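Local coordinates for methyltransferase FkbM (Methylobacillus flagellatus KT, PDB 2PY6), which probably transfers methyl groups, acting as a methyltransferase of the FkbM type, at residues A[56-61]-A[80-85]; A[63-68]-A[92-97]; A[102-107]-A[131-136]; A[119-124]-A[398-403]. All blocks are in the same frame, centred on the assembly; numbering follows the deposited sequence.

How the contacts relate
Contact 1 comes first along the chain: strand 54-58 meets strand 77-82, closing the beta-alpha-beta unit that runs through helix 64-68. Contact 2 crosses it, since its first segment, 63-68, starts inside that unit and its partner, 92-97, lies beyond it; A81 N to P97 O is a probable hydrogen bond joining the two. Contact 3 opens afterwards and packs helix 101-109 against helix 123-135, with F104 and C133 resting on the face of contact 1 that bears V56, L58 and V82. Contact 4 starts within the span of contact 3 and crosses it, tying the 119-124 turn across 273 residues to the loop between strands 392-396 and 404-408.

Contact 1. Residues A[56-61]-A[80-85]; sequences VILGTK and AAVDDF
T60 and D83 meet through their side-chain oxygens just beyond the ends of two parallel strands. The hydroxyl T60 OG1 donates to D83 OD2 at 2.6 Å, on the anti lone pair of that carboxylate oxygen, and the two side chains cross at about a right angle. In T60 the hydroxyl sits between the backbone N and the carbonyl carbon (chi1 61°), which turns OG1 to the aspartate while the methyl CG2 approaches A81 CB at 4.0 Å. A water accepts from T60 N and donates to D83 OD2, so that oxygen takes two donors. The other oxygen, D83 OD1, accepts from F85 N in an Asx turn, and the carboxylate is thereby held from both of its oxygens. Behind this junction, strands 54-58 and 77-82 pair in the parallel sense with an angle of 23° between their short segments, neighbours in a sheet of Rossmann-like beta-alpha-beta build whose connection includes helix 64-68. The ladder consists of I57 N to A80 O at 3.0 Å, V82 N to I57 O at 2.8 Å and G59 N to V82 O at 3.1 Å. I57 O also receives a CA-H...O contact from A81 CA. On one face of the sheet, V82 CG2 touches two apolar neighbours, L58 CD2 at 3.6 Å and V56 CG1 at 3.7 Å; L58 and V82 run side by side, pointing the same way. F104 of helix 101-109 packs on all three. On the other face I57 CB is 4.2 Å from A81 CB. Bonded to V56 and L58 by its backbone, strand 114-118 continues the sheet, and T119 OG1 bonds to L58 O.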
loop_
_atom_site.group_PDB
_atom_site.type_symbol
_atom_site.label_atom_id
_atom_site.label_comp_id
_atom_site.label_asym_id
_atom_site.label_seq_id
_atom_site.Cartn_x
_atom_site.Cartn_y
_atom_site.Cartn_z
ATOM N N VAL A 56 20.431 -22.351 -6.291
ATOM C CA VAL A 56 19.211 -21.553 -6.516
ATOM C C VAL A 56 19.080 -20.565 -5.348
ATOM O O VAL A 56 19.140 -20.964 -4.173
ATOM C CB VAL A 56 17.932 -22.414 -6.575
ATOM C CG1 VAL A 56 16.700 -21.532 -6.702
ATOM C CG2 VAL A 56 17.970 -23.360 -7.745
ATOM N N ILE A 57 18.904 -19.288 -5.672
ATOM C CA ILE A 57 18.719 -18.260 -4.676
ATOM C C ILE A 57 17.231 -18.172 -4.339
ATOM O O ILE A 57 16.407 -17.999 -5.244
ATOM C CB ILE A 57 19.167 -16.871 -5.191
ATOM C CG1 ILE A 57 20.634 -16.890 -5.661
ATOM C CG2 ILE A 57 18.904 -15.813 -4.153
ATOM C CD1 ILE A 57 21.584 -17.574 -4.753
ATOM N N LEU A 58 16.882 -18.295 -3.055
ATOM C CA LEU A 58 15.487 -18.157 -2.656
ATOM C C LEU A 58 15.302 -16.749 -2.140
ATOM O O LEU A 58 15.954 -16.347 -1.165
ATOM C CB LEU A 58 15.111 -19.166 -1.576
ATOM C CG LEU A 58 15.426 -20.623 -1.879
ATOM C CD1 LEU A 58 15.071 -21.503 -0.663
ATOM C CD2 LEU A 58 14.709 -21.084 -3.167
ATOM N N GLY A 59 14.413 -16.011 -2.790
ATOM C CA GLY A 59 14.136 -14.616 -2.451
ATOM C C GLY A 59 14.941 -13.636 -3.288
ATOM O O GLY A 59 16.077 -13.908 -3.635
ATOM N N THR A 60 14.345 -12.494 -3.624
ATOM C CA THR A 60 15.032 -11.476 -4.419
ATOM C C THR A 60 15.174 -10.146 -3.660
ATOM O O THR A 60 15.609 -9.151 -4.227
ATOM C CB THR A 60 14.336 -11.210 -5.780
ATOM O OG1 THR A 60 12.999 -10.735 -5.580
ATOM C CG2 THR A 60 14.315 -12.446 -6.658
ATOM N N LYS A 61 14.856 -10.158 -2.368
ATOM C CA LYS A 61 14.866 -8.969 -1.541
ATOM C C LYS A 61 15.751 -9.156 -0.309
ATOM O O LYS A 61 15.534 -8.458 0.680
ATOM C CB LYS A 61 13.427 -8.637 -1.069
ATOM C CG LYS A 61 12.442 -8.217 -2.162
ATOM N N ALA A 80 19.225 -19.759 -10.859
ATOM C CA ALA A 80 17.925 -19.077 -10.826
ATOM C C ALA A 80 17.694 -18.467 -9.496
ATOM O O ALA A 80 18.424 -18.762 -8.546
ATOM C CB ALA A 80 16.797 -20.096 -11.108
ATOM N N ALA A 81 16.666 -17.621 -9.438
ATOM C CA ALA A 81 16.187 -17.027 -8.199
ATOM C C ALA A 81 14.696 -17.279 -8.179
ATOM O O ALA A 81 14.036 -17.185 -9.216
ATOM C CB ALA A 81 16.495 -15.535 -8.108
ATOM N N VAL A 82 14.192 -17.605 -6.992
ATOM C CA VAL A 82 12.809 -17.902 -6.779
ATOM C C VAL A 82 12.092 -16.706 -6.228
ATOM O O VAL A 82 12.506 -16.108 -5.234
ATOM C CB VAL A 82 12.625 -19.102 -5.804
ATOM C CG1 VAL A 82 11.187 -19.320 -5.502
ATOM C CG2 VAL A 82 13.215 -20.344 -6.412
ATOM N N ASP A 83 11.004 -16.358 -6.890
ATOM C CA ASP A 83 10.122 -15.282 -6.422
ATOM C C ASP A 83 8.748 -15.457 -7.111
ATOM O O ASP A 83 8.573 -15.159 -8.306
ATOM C CB ASP A 83 10.712 -13.884 -6.675
ATOM C CG ASP A 83 9.940 -12.759 -5.936
ATOM O OD1 ASP A 83 8.710 -12.887 -5.669
ATOM O OD2 ASP A 83 10.584 -11.727 -5.615
ATOM N N ASP A 84 7.795 -15.964 -6.334
ATOM C CA ASP A 84 6.418 -16.222 -6.796
ATOM C C ASP A 84 5.637 -14.963 -7.199
ATOM O O ASP A 84 4.631 -15.069 -7.888
ATOM C CB ASP A 84 5.605 -16.971 -5.718
ATOM C CG ASP A 84 6.081 -18.400 -5.502
ATOM O OD1 ASP A 84 6.335 -19.096 -6.502
ATOM O OD2 ASP A 84 6.173 -18.841 -4.331
ATOM N N PHE A 85 6.104 -13.797 -6.762
ATOM C CA PHE A 85 5.467 -12.526 -7.055
ATOM C C PHE A 85 6.075 -11.850 -8.267
ATOM O O PHE A 85 5.607 -10.804 -8.656
ATOM C CB PHE A 85 5.602 -11.619 -5.837
ATOM C CG PHE A 85 5.156 -12.284 -4.552
ATOM C CD1 PHE A 85 3.825 -12.348 -4.255
ATOM C CD2 PHE A 85 6.062 -12.848 -3.669
ATOM C CE1 PHE A 85 3.359 -12.934 -3.119
ATOM C CE2 PHE A 85 5.617 -13.462 -2.514
ATOM C CZ PHE A 85 4.250 -13.498 -2.236
HETATM O O HOH W 1 11.554 -12.194 -2.589
#

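Contact 2. Residues A[63-68]-A[92-97]; sequences FGAHLM and LYYGLP
The backbone of M68, in the short helix 64-68, comes nearest to that of Y94, their CA atoms 6.5 Å apart, where the chain reverses in a type I' turn from Y93 to L96. Two backbone bonds close the hairpin, Y93 N to L96 O and L96 N to Y93 O, and Y94 and G95 both have the positive phi that this turn requires. From this tip Y94 reaches toward the helix. M68, present as selenomethionine, sets its CB 3.6 Å from Y94 CG, and the two side chains cross obliquely. One helical turn earlier A65 CB approaches the far end of the same tyrosine, 3.2 Å from Y94 OH and 3.7 Å from Y94 CZ, so the ring spans the helix surface from M68 to A65. The M68 chain is bent at both chi2 (-50°) and chi3 (-64°). Its methyl CE meets L96 tip to tip, 4.0 Å from L96 CG, and also lies 3.7 Å from the carbonyl Y94 O. Y93 extends toward the start of the helix: its OH is 3.6 Å from A65 N, and a water joins Y93 OH to G64 N, the latter by a weak bond. Within the hairpin Y94 CD2 stands over the centre of the Y93 ring, 3.7 Å above its plane, while Y93 CE2 lies in the plane of the Y94 ring at its edge; the rings thus meet edge-to-face. V78 of strand 77-82 touches both M68 and L96. The contact packs the crossover helix of a beta-alpha-beta unit against a beta hairpin at the margin of the same sheet, where the weakly bonded strand 92-93 is outermost within the chain.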
loop_
_atom_site.group_PDB
_atom_site.type_symbol
_atom_site.label_atom_id
_atom_site.label_comp_id
_atom_site.label_asym_id
_atom_site.label_seq_id
_atom_site.Cartn_x
_atom_site.Cartn_y
_atom_site.Cartn_z
ATOM N N PHE A 63 19.904 -10.913 1.160
ATOM C CA PHE A 63 21.360 -10.786 0.992
ATOM C C PHE A 63 21.868 -11.447 -0.322
ATOM O O PHE A 63 23.067 -11.597 -0.506
ATOM C CB PHE A 63 22.080 -11.444 2.202
ATOM C CG PHE A 63 22.060 -10.628 3.511
ATOM C CD1 PHE A 63 21.040 -9.721 3.823
ATOM C CD2 PHE A 63 23.034 -10.868 4.477
ATOM C CE1 PHE A 63 21.048 -9.020 5.034
ATOM C CE2 PHE A 63 23.045 -10.178 5.691
ATOM C CZ PHE A 63 22.049 -9.253 5.967
ATOM N N GLY A 64 20.980 -11.838 -1.242
ATOM C CA GLY A 64 21.399 -12.505 -2.499
ATOM C C GLY A 64 22.262 -11.651 -3.418
ATOM O O GLY A 64 23.000 -12.184 -4.282
ATOM N N ALA A 65 22.146 -10.327 -3.236
ATOM C CA ALA A 65 22.911 -9.338 -3.984
ATOM C C ALA A 65 24.363 -9.408 -3.560
ATOM O O ALA A 65 25.238 -9.129 -4.374
ATOM C CB ALA A 65 22.360 -7.921 -3.755
ATOM N N HIS A 66 24.604 -9.789 -2.299
ATOM C CA HIS A 66 25.965 -9.929 -1.793
ATOM C C HIS A 66 26.698 -11.124 -2.416
ATOM O O HIS A 66 27.921 -11.069 -2.561
ATOM C CB HIS A 66 26.006 -10.022 -0.269
ATOM C CG HIS A 66 25.555 -8.780 0.435
ATOM N ND1 HIS A 66 26.244 -7.587 0.357
ATOM C CD2 HIS A 66 24.522 -8.564 1.286
ATOM C CE1 HIS A 66 25.638 -6.681 1.105
ATOM N NE2 HIS A 66 24.590 -7.248 1.681
ATOM N N LEU A 67 25.977 -12.195 -2.764
ATOM C CA LEU A 67 26.591 -13.351 -3.441
ATOM C C LEU A 67 26.856 -13.060 -4.927
ATOM O O LEU A 67 27.881 -13.493 -5.482
ATOM C CB LEU A 67 25.719 -14.617 -3.324
ATOM C CG LEU A 67 26.158 -15.807 -4.222
ATOM C CD1 LEU A 67 27.582 -16.295 -3.863
ATOM C CD2 LEU A 67 25.183 -16.966 -4.214
HETATM N N MSE A 68 25.914 -12.370 -5.575
HETATM C CA MSE A 68 26.028 -12.012 -7.006
HETATM C C MSE A 68 27.092 -10.915 -7.304
HETATM O O MSE A 68 27.769 -10.976 -8.341
HETATM C CB MSE A 68 24.646 -11.641 -7.586
HETATM C CG MSE A 68 23.599 -12.771 -7.420
HETATM SE SE MSE A 68 24.179 -14.575 -8.016
HETATM C CE MSE A 68 24.423 -14.225 -9.898
ATOM N N LEU A 92 15.200 -10.322 -14.901
ATOM C CA LEU A 92 16.267 -11.191 -14.421
ATOM C C LEU A 92 16.717 -10.673 -13.056
ATOM O O LEU A 92 16.535 -9.499 -12.739
ATOM C CB LEU A 92 17.433 -11.210 -15.423
ATOM C CG LEU A 92 17.090 -11.700 -16.844
ATOM C CD1 LEU A 92 18.316 -11.632 -17.735
ATOM C CD2 LEU A 92 16.503 -13.111 -16.880
ATOM N N TYR A 93 17.257 -11.560 -12.230
ATOM C CA TYR A 93 17.789 -11.163 -10.937
ATOM C C TYR A 93 19.306 -11.387 -11.012
ATOM O O TYR A 93 19.773 -12.513 -10.902
ATOM C CB TYR A 93 17.141 -11.972 -9.826
ATOM C CG TYR A 93 17.592 -11.562 -8.436
ATOM C CD1 TYR A 93 17.169 -10.371 -7.874
ATOM C CD2 TYR A 93 18.444 -12.369 -7.690
ATOM C CE1 TYR A 93 17.576 -9.992 -6.592
ATOM C CE2 TYR A 93 18.856 -11.993 -6.405
ATOM C CZ TYR A 93 18.413 -10.811 -5.861
ATOM O OH TYR A 93 18.836 -10.427 -4.585
ATOM N N TYR A 94 20.058 -10.304 -11.226
ATOM C CA TYR A 94 21.523 -10.360 -11.451
ATOM C C TYR A 94 21.821 -11.346 -12.585
ATOM O O TYR A 94 22.660 -12.237 -12.446
ATOM C CB TYR A 94 22.310 -10.669 -10.159
ATOM C CG TYR A 94 22.172 -9.543 -9.161
ATOM C CD1 TYR A 94 22.911 -8.358 -9.308
ATOM C CD2 TYR A 94 21.268 -9.624 -8.113
ATOM C CE1 TYR A 94 22.755 -7.294 -8.406
ATOM C CE2 TYR A 94 21.116 -8.574 -7.202
ATOM C CZ TYR A 94 21.849 -7.416 -7.355
ATOM O OH TYR A 94 21.667 -6.382 -6.472
ATOM N N GLY A 95 21.081 -11.197 -13.688
ATOM C CA GLY A 95 21.220 -12.063 -14.848
ATOM C C GLY A 95 20.542 -13.411 -14.730
ATOM O O GLY A 95 20.532 -14.179 -15.684
ATOM N N LEU A 96 19.962 -13.717 -13.573
ATOM C CA LEU A 96 19.334 -15.013 -13.372
ATOM C C LEU A 96 17.830 -15.027 -13.716
ATOM O O LEU A 96 17.115 -14.079 -13.428
ATOM C CB LEU A 96 19.467 -15.442 -11.905
ATOM C CG LEU A 96 20.825 -15.486 -11.196
ATOM C CD1 LEU A 96 20.602 -15.619 -9.669
ATOM C CD2 LEU A 96 21.705 -16.571 -11.742
ATOM N N PRO A 97 17.335 -16.142 -14.270
ATOM C CA PRO A 97 15.890 -16.203 -14.444
ATOM C C PRO A 97 15.175 -16.215 -13.084
ATOM O O PRO A 97 15.746 -16.686 -12.095
ATOM C CB PRO A 97 15.674 -17.511 -15.216
ATOM C CG PRO A 97 16.921 -18.292 -15.055
ATOM C CD PRO A 97 18.026 -17.326 -14.806
HETATM O O HOH W 2 18.139 -12.263 -2.519
#

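Contact 3. Residues A[102-107]-A[131-136]; sequences DRFTEL and QICRTH
F104 and T105 of helix 101-109 pack against I132, C133 and H136 at the end of helix 123-135, a helix-helix contact on one face of the six-stranded sheet in this Rossmann-like part of the fold. The axes of the short helical segments approach to 11.1 Å, with 32° between their N-to-C directions, and side chains bridge this wide spacing. T105 CG2 touches two partners, I132 CG2 at 3.7 Å and the H136 ring. The second is a CH-pi contact: T105 CG2 is 4.0 Å from the ring centroid and 24° off the normal, displaced toward the rim near H136 CE1. T135 CG2 occupies the opposite face of the imidazole. The ring is fixed in rotation by H136 ND1, which donates to I132 O at 3.0 Å with I132 O in the ring plane. That carbonyl also accepts from H136 N, so one oxygen takes two donors from the same residue. Nearer the sheet, with CG anti to the backbone N (chi1 157°), F104 carries its ring toward I132 and C133. C133 SG approaches the edge of the F104 ring, 4.0 Å from F104 CZ and close to the ring plane, a sulfur-aromatic contact, and I132 CG2 lies 4.1 Å from F104 CE2. V56, L58 and A116 of the sheet lie against F104. On the threonine, OG1 turns back to D102 O within its own helix, donating at 3.2 Å from above the carbonyl plane. The interface therefore depends on methyl, sulfur and ring contacts, while T105 OG1 and H136 ND1 are each bonded to a carbonyl of their own segment.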
loop_
_atom_site.group_PDB
_atom_site.type_symbol
_atom_site.label_atom_id
_atom_site.label_comp_id
_atom_site.label_asym_id
_atom_site.label_seq_id
_atom_site.Cartn_x
_atom_site.Cartn_y
_atom_site.Cartn_z
ATOM N N ASP A 102 7.219 -23.593 -7.092
ATOM C CA ASP A 102 6.885 -24.887 -7.699
ATOM C C ASP A 102 7.925 -25.321 -8.746
ATOM O O ASP A 102 8.244 -26.491 -8.830
ATOM C CB ASP A 102 5.476 -24.900 -8.328
ATOM C CG ASP A 102 4.353 -25.044 -7.299
ATOM O OD1 ASP A 102 4.609 -25.413 -6.113
ATOM O OD2 ASP A 102 3.187 -24.798 -7.685
ATOM N N ARG A 103 8.454 -24.382 -9.527
ATOM C CA ARG A 103 9.483 -24.706 -10.510
ATOM C C ARG A 103 10.801 -25.156 -9.834
ATOM O O ARG A 103 11.481 -26.082 -10.300
ATOM C CB ARG A 103 9.700 -23.501 -11.429
ATOM C CG ARG A 103 10.766 -23.661 -12.528
ATOM C CD ARG A 103 10.575 -24.887 -13.397
ATOM N NE ARG A 103 11.559 -24.920 -14.500
ATOM C CZ ARG A 103 12.084 -26.019 -15.062
ATOM N NH1 ARG A 103 11.790 -27.248 -14.617
ATOM N NH2 ARG A 103 12.961 -25.886 -16.060
ATOM N N PHE A 104 11.119 -24.516 -8.716
ATOM C CA PHE A 104 12.282 -24.830 -7.924
ATOM C C PHE A 104 12.214 -26.237 -7.336
ATOM O O PHE A 104 13.167 -26.996 -7.452
ATOM C CB PHE A 104 12.440 -23.764 -6.824
ATOM C CG PHE A 104 13.226 -24.215 -5.611
ATOM C CD1 PHE A 104 14.544 -24.634 -5.724
ATOM C CD2 PHE A 104 12.667 -24.125 -4.345
ATOM C CE1 PHE A 104 15.262 -25.010 -4.614
ATOM C CE2 PHE A 104 13.378 -24.503 -3.237
ATOM C CZ PHE A 104 14.683 -24.948 -3.369
ATOM N N THR A 105 11.109 -26.584 -6.689
ATOM C CA THR A 105 10.960 -27.950 -6.110
ATOM C C THR A 105 11.065 -29.001 -7.219
ATOM O O THR A 105 11.665 -30.052 -7.009
ATOM C CB THR A 105 9.675 -28.119 -5.241
ATOM O OG1 THR A 105 8.506 -27.902 -6.022
ATOM C CG2 THR A 105 9.662 -27.133 -4.105
ATOM N N GLU A 106 10.548 -28.691 -8.415
ATOM C CA GLU A 106 10.654 -29.594 -9.570
ATOM C C GLU A 106 12.130 -29.753 -9.974
ATOM O O GLU A 106 12.617 -30.861 -10.049
ATOM C CB GLU A 106 9.793 -29.110 -10.756
ATOM N N LEU A 107 12.857 -28.659 -10.183
ATOM C CA LEU A 107 14.297 -28.756 -10.498
ATOM C C LEU A 107 15.103 -29.519 -9.427
ATOM O O LEU A 107 16.033 -30.277 -9.728
ATOM C CB LEU A 107 14.902 -27.356 -10.648
ATOM C CG LEU A 107 14.433 -26.535 -11.859
ATOM C CD1 LEU A 107 14.888 -25.079 -11.671
ATOM C CD2 LEU A 107 14.950 -27.143 -13.146
ATOM N N GLN A 131 11.136 -24.439 5.402
ATOM C CA GLN A 131 10.275 -25.602 5.431
ATOM C C GLN A 131 10.094 -26.178 4.030
ATOM O O GLN A 131 10.077 -27.363 3.890
ATOM C CB GLN A 131 8.937 -25.333 6.119
ATOM C CG GLN A 131 8.090 -26.596 6.296
ATOM C CD GLN A 131 8.809 -27.732 7.029
ATOM O OE1 GLN A 131 9.319 -27.553 8.145
ATOM N NE2 GLN A 131 8.839 -28.916 6.403
ATOM N N ILE A 132 9.929 -25.368 2.992
ATOM C CA ILE A 132 9.853 -25.921 1.633
ATOM C C ILE A 132 11.028 -26.856 1.359
ATOM O O ILE A 132 10.855 -27.956 0.822
ATOM C CB ILE A 132 9.898 -24.804 0.548
ATOM C CG1 ILE A 132 8.583 -24.013 0.525
ATOM C CG2 ILE A 132 10.214 -25.388 -0.845
ATOM C CD1 ILE A 132 7.352 -24.839 0.259
ATOM N N CYS A 133 12.227 -26.405 1.722
ATOM C CA CYS A 133 13.433 -27.186 1.515
ATOM C C CYS A 133 13.405 -28.459 2.317
ATOM O O CYS A 133 13.696 -29.508 1.768
ATOM C CB CYS A 133 14.686 -26.364 1.835
ATOM S SG CYS A 133 14.951 -25.000 0.644
ATOM N N ARG A 134 13.042 -28.380 3.600
ATOM C CA ARG A 134 12.989 -29.581 4.463
ATOM C C ARG A 134 11.993 -30.610 3.974
ATOM O O ARG A 134 12.319 -31.801 3.889
ATOM C CB ARG A 134 12.703 -29.228 5.931
ATOM C CG ARG A 134 13.832 -28.410 6.592
ATOM C CD ARG A 134 13.620 -28.272 8.079
ATOM N NE ARG A 134 12.395 -27.556 8.491
ATOM C CZ ARG A 134 12.326 -26.286 8.921
ATOM N NH1 ARG A 134 13.396 -25.516 8.986
ATOM N NH2 ARG A 134 11.161 -25.763 9.299
ATOM N N THR A 135 10.794 -30.148 3.631
ATOM C CA THR A 135 9.741 -31.010 3.084
ATOM C C THR A 135 10.266 -31.822 1.898
ATOM O O THR A 135 10.024 -33.013 1.800
ATOM C CB THR A 135 8.500 -30.153 2.624
ATOM O OG1 THR A 135 7.845 -29.579 3.765
ATOM C CG2 THR A 135 7.487 -30.990 1.882
ATOM N N HIS A 136 10.965 -31.172 0.972
ATOM C CA HIS A 136 11.474 -31.888 -0.182
ATOM C C HIS A 136 12.902 -32.405 -0.054
ATOM O O HIS A 136 13.442 -32.884 -1.025
ATOM C CB HIS A 136 11.325 -31.028 -1.417
ATOM C CG HIS A 136 9.910 -30.657 -1.709
ATOM N ND1 HIS A 136 9.325 -29.507 -1.220
ATOM C CD2 HIS A 136 8.948 -31.303 -2.411
ATOM C CE1 HIS A 136 8.071 -29.452 -1.626
ATOM N NE2 HIS A 136 7.819 -30.527 -2.353
#

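Contact 4. Residues A[119-124]-A[398-403]; sequences TCRYDG and TPDRWD
R121 and D400 approach with their CA atoms 7.2 Å apart, the first in the turn leading into helix 123-135, the second in the irregular loop between strands 392-396 and 404-408. Their side chains form a bidentate salt bridge, the guanidinium meeting the carboxylate side-on. R121 NH2 donates to D400 OD1 at 2.9 Å in a nearly straight bond (171°), and R121 NE to D400 OD2 at 3.0 Å; both oxygens are met on the syn side. The two planes are 21° apart, and both nitrogens sit somewhat off the carboxylate plane. Bends at chi2 and chi3 swing the arginine's NE and NH2 onto the carboxylate. This pair connects the first, Rossmann-like sheet, from whose strand 114-118 the 119-124 turn emerges, to the second, seven-stranded sheet, which holds much of the region assigned to the FkbM family. E144 extends the network, its OE1 pairing with R121 NH1 and its OE2 with R401 NH1, while R401 NH2 bonds to D161 O; F63 makes a cation-pi contact with R121. D400 OD1 has a second donor on its anti side, R401 N, in a short, bent bond (2.6 Å, 137°). Together these donors may favour the ionised carboxylate. Beside the bridge, Y122 crosses P399 obliquely, with Y122 CE1 4.2 Å from P399 CG, and R121 CB lies over the centre of the tyrosine ring. A water donates to R121 O at 2.6 Å and to P399 O at 3.1 Å, bridging the two backbones. The loop itself is braced by T398 OG1, which accepts from D400 N in an ST turn and donates to W402 O at 2.5 Å.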
loop_
_atom_site.group_PDB
_atom_site.type_symbol
_atom_site.label_atom_id
_atom_site.label_comp_id
_atom_site.label_asym_id
_atom_site.label_seq_id
_atom_site.Cartn_x
_atom_site.Cartn_y
_atom_site.Cartn_z
ATOM N N THR A 119 17.971 -16.534 1.208
ATOM C CA THR A 119 18.432 -15.140 1.436
ATOM C C THR A 119 17.551 -14.323 2.414
ATOM O O THR A 119 17.923 -13.202 2.819
ATOM C CB THR A 119 18.504 -14.333 0.111
ATOM O OG1 THR A 119 17.182 -14.133 -0.430
ATOM C CG2 THR A 119 19.381 -15.017 -0.876
ATOM N N CYS A 120 16.402 -14.895 2.774
ATOM C CA CYS A 120 15.447 -14.275 3.679
ATOM C C CYS A 120 15.970 -14.272 5.112
ATOM O O CYS A 120 16.629 -15.224 5.546
ATOM C CB CYS A 120 14.117 -14.973 3.573
ATOM S SG CYS A 120 13.456 -14.870 1.867
ATOM N N ARG A 121 15.745 -13.143 5.793
ATOM C CA ARG A 121 16.230 -12.905 7.148
ATOM C C ARG A 121 15.100 -12.810 8.153
ATOM O O ARG A 121 15.364 -12.926 9.350
ATOM C CB ARG A 121 17.010 -11.582 7.234
ATOM C CG ARG A 121 18.064 -11.306 6.165
ATOM C CD ARG A 121 19.239 -12.216 6.230
ATOM N NE ARG A 121 20.152 -11.899 7.331
ATOM C CZ ARG A 121 21.333 -12.494 7.509
ATOM N NH1 ARG A 121 21.729 -13.451 6.683
ATOM N NH2 ARG A 121 22.120 -12.136 8.518
ATOM N N TYR A 122 13.867 -12.580 7.685
ATOM C CA TYR A 122 12.725 -12.428 8.565
ATOM C C TYR A 122 11.813 -13.664 8.578
ATOM O O TYR A 122 11.726 -14.406 7.603
ATOM C CB TYR A 122 12.032 -11.073 8.323
ATOM C CG TYR A 122 13.063 -9.923 8.465
ATOM C CD1 TYR A 122 13.858 -9.794 9.631
ATOM C CD2 TYR A 122 13.259 -8.991 7.442
ATOM C CE1 TYR A 122 14.808 -8.781 9.758
ATOM C CE2 TYR A 122 14.209 -7.973 7.570
ATOM C CZ TYR A 122 14.979 -7.880 8.726
ATOM O OH TYR A 122 15.908 -6.865 8.847
ATOM N N ASP A 123 11.189 -13.870 9.742
ATOM C CA ASP A 123 10.490 -15.101 10.068
ATOM C C ASP A 123 9.568 -15.655 9.008
ATOM O O ASP A 123 9.653 -16.825 8.683
ATOM C CB ASP A 123 9.700 -14.986 11.400
ATOM C CG ASP A 123 10.606 -14.964 12.635
ATOM O OD1 ASP A 123 11.807 -15.285 12.558
ATOM O OD2 ASP A 123 10.100 -14.612 13.705
ATOM N N GLY A 124 8.659 -14.823 8.522
ATOM C CA GLY A 124 7.673 -15.274 7.552
ATOM C C GLY A 124 8.300 -15.886 6.323
ATOM O O GLY A 124 8.108 -17.051 6.071
ATOM N N THR A 398 18.510 -5.589 17.063
ATOM C CA THR A 398 17.754 -5.905 15.853
ATOM C C THR A 398 17.580 -7.426 15.784
ATOM O O THR A 398 18.248 -8.153 16.508
ATOM C CB THR A 398 18.452 -5.427 14.514
ATOM O OG1 THR A 398 19.697 -6.116 14.323
ATOM C CG2 THR A 398 18.679 -3.930 14.481
ATOM N N PRO A 399 16.655 -7.908 14.937
ATOM C CA PRO A 399 16.588 -9.344 14.651
ATOM C C PRO A 399 17.723 -9.818 13.721
ATOM O O PRO A 399 17.755 -10.979 13.385
ATOM C CB PRO A 399 15.258 -9.520 13.908
ATOM C CG PRO A 399 14.625 -8.182 13.873
ATOM C CD PRO A 399 15.597 -7.150 14.244
ATOM N N ASP A 400 18.643 -8.936 13.311
ATOM C CA ASP A 400 19.707 -9.315 12.396
ATOM C C ASP A 400 21.041 -9.026 13.086
ATOM O O ASP A 400 21.085 -8.934 14.310
ATOM C CB ASP A 400 19.505 -8.579 11.057
ATOM C CG ASP A 400 20.136 -9.327 9.883
ATOM O OD1 ASP A 400 21.225 -9.917 10.074
ATOM O OD2 ASP A 400 19.565 -9.316 8.775
ATOM N N ARG A 401 22.127 -8.879 12.336
ATOM C CA ARG A 401 23.455 -8.697 12.954
ATOM C C ARG A 401 23.815 -7.262 13.295
ATOM O O ARG A 401 24.820 -6.991 13.944
ATOM C CB ARG A 401 24.547 -9.432 12.141
ATOM C CG ARG A 401 24.648 -9.133 10.683
ATOM C CD ARG A 401 25.551 -10.120 9.973
ATOM N NE ARG A 401 26.954 -9.963 10.331
ATOM C CZ ARG A 401 27.941 -10.688 9.814
ATOM N NH1 ARG A 401 27.688 -11.622 8.913
ATOM N NH2 ARG A 401 29.190 -10.454 10.196
ATOM N N TRP A 402 22.918 -6.343 12.982
ATOM C CA TRP A 402 23.145 -4.932 13.233
ATOM C C TRP A 402 22.714 -4.532 14.646
ATOM O O TRP A 402 21.796 -5.095 15.219
ATOM C CB TRP A 402 22.324 -4.081 12.253
ATOM C CG TRP A 402 22.102 -4.724 10.907
ATOM C CD1 TRP A 402 20.891 -4.992 10.306
ATOM C CD2 TRP A 402 23.108 -5.264 10.035
ATOM N NE1 TRP A 402 21.093 -5.606 9.096
ATOM C CE2 TRP A 402 22.441 -5.795 8.908
ATOM C CE3 TRP A 402 24.506 -5.330 10.091
ATOM C CZ2 TRP A 402 23.124 -6.382 7.851
ATOM C CZ3 TRP A 402 25.185 -5.909 9.030
ATOM C CH2 TRP A 402 24.492 -6.433 7.932
ATOM N N ASP A 403 23.398 -3.522 15.152
ATOM C CA ASP A 403 23.113 -2.830 16.382
ATOM C C ASP A 403 23.287 -3.578 17.688
ATOM O O ASP A 403 22.466 -3.478 18.594
ATOM C CB ASP A 403 21.765 -2.087 16.295
ATOM C CG ASP A 403 21.744 -1.038 15.160
ATOM O OD1 ASP A 403 22.628 -0.120 15.129
ATOM O OD2 ASP A 403 20.804 -1.122 14.347
HETATM O O HOH W 3 15.433 -12.342 11.847
#